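Local coordinates for protein cysteine desulfurase (PDB 5B89) that probably uses pyridoxal 5'-phosphate to strip sulfur from L-cysteine, passing it to a sulfur carrier and releasing L-alanine, at residues H191-L196 with F207-A212. Sequence-based numbering, arbitrary orientation.
Sequences HEVEEL and FVVDAA. With PLP (pyridoxal-5'-phosphate), chain G.
Val193 and Leu196, in the first turn of helix 193-203, pack on Phe207 and Val209 of strand 206-210 in a buried, mainly apolar contact inside a beta-alpha-beta unit. The Phe207 ring does most of the touching. Its CG stands anti to the backbone N (chi1 -165°), which sends the ring's outer end up to the helix backbone, CZ lying 3.7 Å from Val193 O. From the valine side chain, Val193 CG1 reaches Phe207 CZ at 3.8 Å, the two side chains crossing obliquely. Leu196 meets the same ring end with its CB, 4.0 Å from Phe207 CZ, rather than with its branched tip. Two residues along the strand, Val209 extends the apolar patch: its CG2 touches Val193 CG1 at 4.1 Å, so that one methyl bridges both strand residues. No hydrogen bond links the segments; Glu192 holds the N-cap position, and its O accepts from Leu196 N in the first turn.

At its far end the strand delivers Asp210 to the cofactor. Asp210 OD2 lies 2.6 Å from N1 of PLP, while OD1 takes the backbone N-H of Ala212 at 3.0 Å, nearly in line with its C-O bond, closing an Asx turn that helps fix the carboxylate's rotation. As in other fold-type I PLP enzymes, this aspartate probably keeps the pyridine nitrogen protonated. An asparagine in its place would probably leave that nitrogen without its negative partner and weaken the cofactor's electron sink. Ala212 CB packs against the pyridine ring, 3.6 Å from C2 of PLP.

Strand 206-210 runs between strands 177-181 and 229-233, both parallel to it; Val178 and Val180 of the former touch Phe207, Val208 packs on helix 106-117, and Leu196 also meets helix 165-172.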
ATOM      1  N   HIS B 191     -14.738  19.847 -12.502  1.00 12.64           N
ATOM      2  CA  HIS B 191     -14.517  21.217 -12.069  1.00 13.24           C
ATOM      3  C   HIS B 191     -13.467  21.952 -12.878  1.00 14.03           C
ATOM      4  O   HIS B 191     -12.673  21.370 -13.533  1.00 14.44           O
ATOM      5  CB  HIS B 191     -14.129  21.213 -10.611  1.00 13.31           C
ATOM      6  CG  HIS B 191     -15.215  20.749  -9.706  1.00 12.39           C
ATOM      7  ND1 HIS B 191     -15.057  19.736  -8.795  1.00 16.48           N
ATOM      8  CD2 HIS B 191     -16.494  21.139  -9.605  1.00 11.32           C
ATOM      9  CE1 HIS B 191     -16.181  19.549  -8.148  1.00 13.80           C
ATOM     10  NE2 HIS B 191     -17.064  20.391  -8.624  1.00 17.60           N
ATOM     11  N   GLU B 192     -13.537  23.278 -12.825  1.00 14.46           N
ATOM     12  CA  GLU B 192     -12.606  24.145 -13.523  1.00 14.43           C
ATOM     13  C   GLU B 192     -11.332  24.233 -12.729  1.00 15.46           C
ATOM     14  O   GLU B 192     -10.983  25.241 -12.230  1.00 13.72           O
ATOM     15  CB  GLU B 192     -13.234  25.526 -13.725  1.00 16.35           C
ATOM     16  CG  GLU B 192     -14.609  25.423 -14.377  1.00 17.08           C
ATOM     17  CD  GLU B 192     -15.799  25.247 -13.389  1.00 24.02           C
ATOM     18  OE1 GLU B 192     -15.668  24.819 -12.229  1.00 22.79           O
ATOM     19  OE2 GLU B 192     -16.911  25.534 -13.843  1.00 35.72           O
ATOM     20  N   VAL B 193     -10.653  23.110 -12.653  1.00 13.69           N
ATOM     21  CA  VAL B 193      -9.454  23.034 -11.854  1.00 14.57           C
ATOM     22  C   VAL B 193      -8.322  23.996 -12.265  1.00 14.29           C
ATOM     23  O   VAL B 193      -7.649  24.505 -11.419  1.00 14.93           O
ATOM     24  CB  VAL B 193      -8.958  21.589 -11.704  1.00 15.14           C
ATOM     25  CG1 VAL B 193      -7.695  21.552 -10.896  1.00 20.16           C
ATOM     26  CG2 VAL B 193      -9.979  20.752 -10.991  1.00 17.69           C
ATOM     27  N   GLU B 194      -8.160  24.216 -13.530  1.00 13.97           N
ATOM     28  CA  GLU B 194      -7.132  25.123 -13.948  1.00 15.10           C
ATOM     29  C   GLU B 194      -7.407  26.513 -13.410  1.00 15.71           C
ATOM     30  O   GLU B 194      -6.544  27.155 -12.932  1.00 15.36           O
ATOM     31  CB  GLU B 194      -7.017  25.136 -15.453  1.00 18.07           C
ATOM     32  CG  GLU B 194      -6.652  23.800 -16.055  1.00 23.60           C
ATOM     33  CD  GLU B 194      -6.753  23.858 -17.550  1.00 34.25           C
ATOM     34  OE1 GLU B 194      -7.418  22.995 -18.109  1.00 37.06           O
ATOM     35  OE2 GLU B 194      -6.215  24.824 -18.123  1.00 44.00           O
ATOM     36  N   GLU B 195      -8.653  26.924 -13.469  1.00 14.99           N
ATOM     37  CA  GLU B 195      -9.020  28.237 -12.970  1.00 17.04           C
ATOM     38  C   GLU B 195      -8.917  28.341 -11.468  1.00 15.93           C
ATOM     39  O   GLU B 195      -8.453  29.312 -10.988  1.00 16.53           O
ATOM     40  CB  GLU B 195     -10.406  28.625 -13.435  1.00 19.79           C
ATOM     41  CG  GLU B 195     -10.775  30.063 -13.105  1.00 27.23           C
ATOM     42  CD  GLU B 195      -9.809  31.115 -13.691  1.00 32.98           C
ATOM     43  OE1 GLU B 195      -9.295  30.958 -14.788  1.00 38.20           O
ATOM     44  OE2 GLU B 195      -9.567  32.093 -12.994  1.00 38.07           O
ATOM     45  N   LEU B 196      -9.347  27.308 -10.761  1.00 13.70           N
ATOM     46  CA  LEU B 196      -9.242  27.289  -9.320  1.00 12.93           C
ATOM     47  C   LEU B 196      -7.726  27.343  -8.948  1.00 14.31           C
ATOM     48  O   LEU B 196      -7.362  28.020  -7.960  1.00 13.73           O
ATOM     49  CB  LEU B 196      -9.900  26.008  -8.737  1.00 14.31           C
ATOM     50  CG  LEU B 196     -11.429  25.997  -8.942  1.00 13.86           C
ATOM     51  CD1 LEU B 196     -11.947  24.608  -8.662  1.00 16.89           C
ATOM     52  CD2 LEU B 196     -12.038  26.915  -7.927  1.00 16.97           C
ATOM     53  N   PHE B 207      -2.213  24.507  -3.311  1.00 12.09           N
ATOM     54  CA  PHE B 207      -3.282  23.861  -4.125  1.00 12.02           C
ATOM     55  C   PHE B 207      -3.101  22.296  -4.189  1.00 11.51           C
ATOM     56  O   PHE B 207      -2.093  21.883  -4.728  1.00 12.16           O
ATOM     57  CB  PHE B 207      -3.279  24.503  -5.489  1.00 12.05           C
ATOM     58  CG  PHE B 207      -4.555  24.210  -6.310  1.00 10.85           C
ATOM     59  CD1 PHE B 207      -5.810  24.467  -5.789  1.00 14.59           C
ATOM     60  CD2 PHE B 207      -4.415  23.678  -7.579  1.00 12.31           C
ATOM     61  CE1 PHE B 207      -6.943  24.207  -6.588  1.00 14.14           C
ATOM     62  CE2 PHE B 207      -5.506  23.401  -8.357  1.00 12.24           C
ATOM     63  CZ  PHE B 207      -6.766  23.687  -7.892  1.00 12.57           C
ATOM     64  N   VAL B 208      -4.076  21.659  -3.680  1.00 10.89           N
ATOM     65  CA  VAL B 208      -4.123  20.181  -3.621  1.00 10.08           C
ATOM     66  C   VAL B 208      -5.234  19.679  -4.520  1.00 10.95           C
ATOM     67  O   VAL B 208      -6.392  20.101  -4.374  1.00 11.82           O
ATOM     68  CB  VAL B 208      -4.355  19.757  -2.221  1.00 10.51           C
ATOM     69  CG1 VAL B 208      -4.376  18.216  -2.062  1.00 12.15           C
ATOM     70  CG2 VAL B 208      -3.362  20.317  -1.207  1.00 12.39           C
ATOM     71  N   VAL B 209      -4.880  18.736  -5.395  1.00 10.60           N
ATOM     72  CA  VAL B 209      -5.852  18.227  -6.392  1.00 10.42           C
ATOM     73  C   VAL B 209      -6.074  16.687  -6.104  1.00 10.94           C
ATOM     74  O   VAL B 209      -5.109  15.909  -6.147  1.00 11.41           O
ATOM     75  CB  VAL B 209      -5.433  18.420  -7.818  1.00 10.80           C
ATOM     76  CG1 VAL B 209      -6.439  17.882  -8.804  1.00 11.34           C
ATOM     77  CG2 VAL B 209      -5.202  19.907  -8.099  1.00 12.65           C
ATOM     78  N   ASP B 210      -7.316  16.307  -5.903  1.00  9.91           N
ATOM     79  CA  ASP B 210      -7.734  14.895  -5.853  1.00 10.97           C
ATOM     80  C   ASP B 210      -8.111  14.512  -7.257  1.00 10.48           C
ATOM     81  O   ASP B 210      -9.222  14.861  -7.761  1.00 12.23           O
ATOM     82  CB  ASP B 210      -8.911  14.692  -4.869  1.00 10.39           C
ATOM     83  CG  ASP B 210      -9.561  13.285  -4.898  1.00 13.66           C
ATOM     84  OD1 ASP B 210      -9.112  12.505  -5.759  1.00 13.39           O
ATOM     85  OD2 ASP B 210     -10.583  13.092  -4.170  1.00 16.09           O
ATOM     86  N   ALA B 211      -7.215  13.807  -7.983  1.00  9.74           N
ATOM     87  CA  ALA B 211      -7.365  13.403  -9.362  1.00  9.29           C
ATOM     88  C   ALA B 211      -7.783  11.906  -9.434  1.00  9.44           C
ATOM     89  O   ALA B 211      -7.581  11.304 -10.510  1.00 10.03           O
ATOM     90  CB  ALA B 211      -6.129  13.714 -10.150  1.00  9.43           C
ATOM     91  N   ALA B 212      -8.373  11.386  -8.412  1.00  9.69           N
ATOM     92  CA  ALA B 212      -8.667   9.932  -8.410  1.00 10.09           C
ATOM     93  C   ALA B 212      -9.625   9.624  -9.529  1.00 10.74           C
ATOM     94  O   ALA B 212      -9.532   8.513 -10.062  1.00 11.11           O
ATOM     95  CB  ALA B 212      -9.214   9.514  -7.091  1.00 10.99           C
TER
HETATM   96  N1  PLP G 400     -11.480  10.694  -4.433  1.00 20.50           N
HETATM   97  C2  PLP G 400     -12.294  10.489  -5.505  1.00 24.78           C
HETATM   98  C2A PLP G 400     -12.853  11.653  -6.294  1.00 28.80           C
HETATM   99  C3  PLP G 400     -12.615   9.154  -5.805  1.00 26.38           C
HETATM  100  O3  PLP G 400     -13.419   8.893  -6.866  1.00 33.10           O
HETATM  101  C4  PLP G 400     -12.036   8.093  -5.063  1.00 27.53           C
HETATM  102  C4A PLP G 400     -12.486   6.620  -5.414  1.00 34.01           C
HETATM  103  C5  PLP G 400     -11.134   8.418  -4.017  1.00 21.39           C
HETATM  104  C6  PLP G 400     -10.869   9.729  -3.686  1.00 23.74           C
HETATM  105  C5A PLP G 400     -10.547   7.279  -3.187  1.00 24.25           C
HETATM  106  O4P PLP G 400      -9.653   6.492  -4.031  1.00 15.48           O
HETATM  107  P   PLP G 400      -9.075   5.259  -3.293  1.00 12.13           P
HETATM  108  O1P PLP G 400      -8.305   4.585  -4.324  1.00 15.64           O
HETATM  109  O2P PLP G 400     -10.291   4.444  -2.846  1.00 17.09           O
HETATM  110  O3P PLP G 400      -8.322   5.724  -2.137  1.00 11.67           O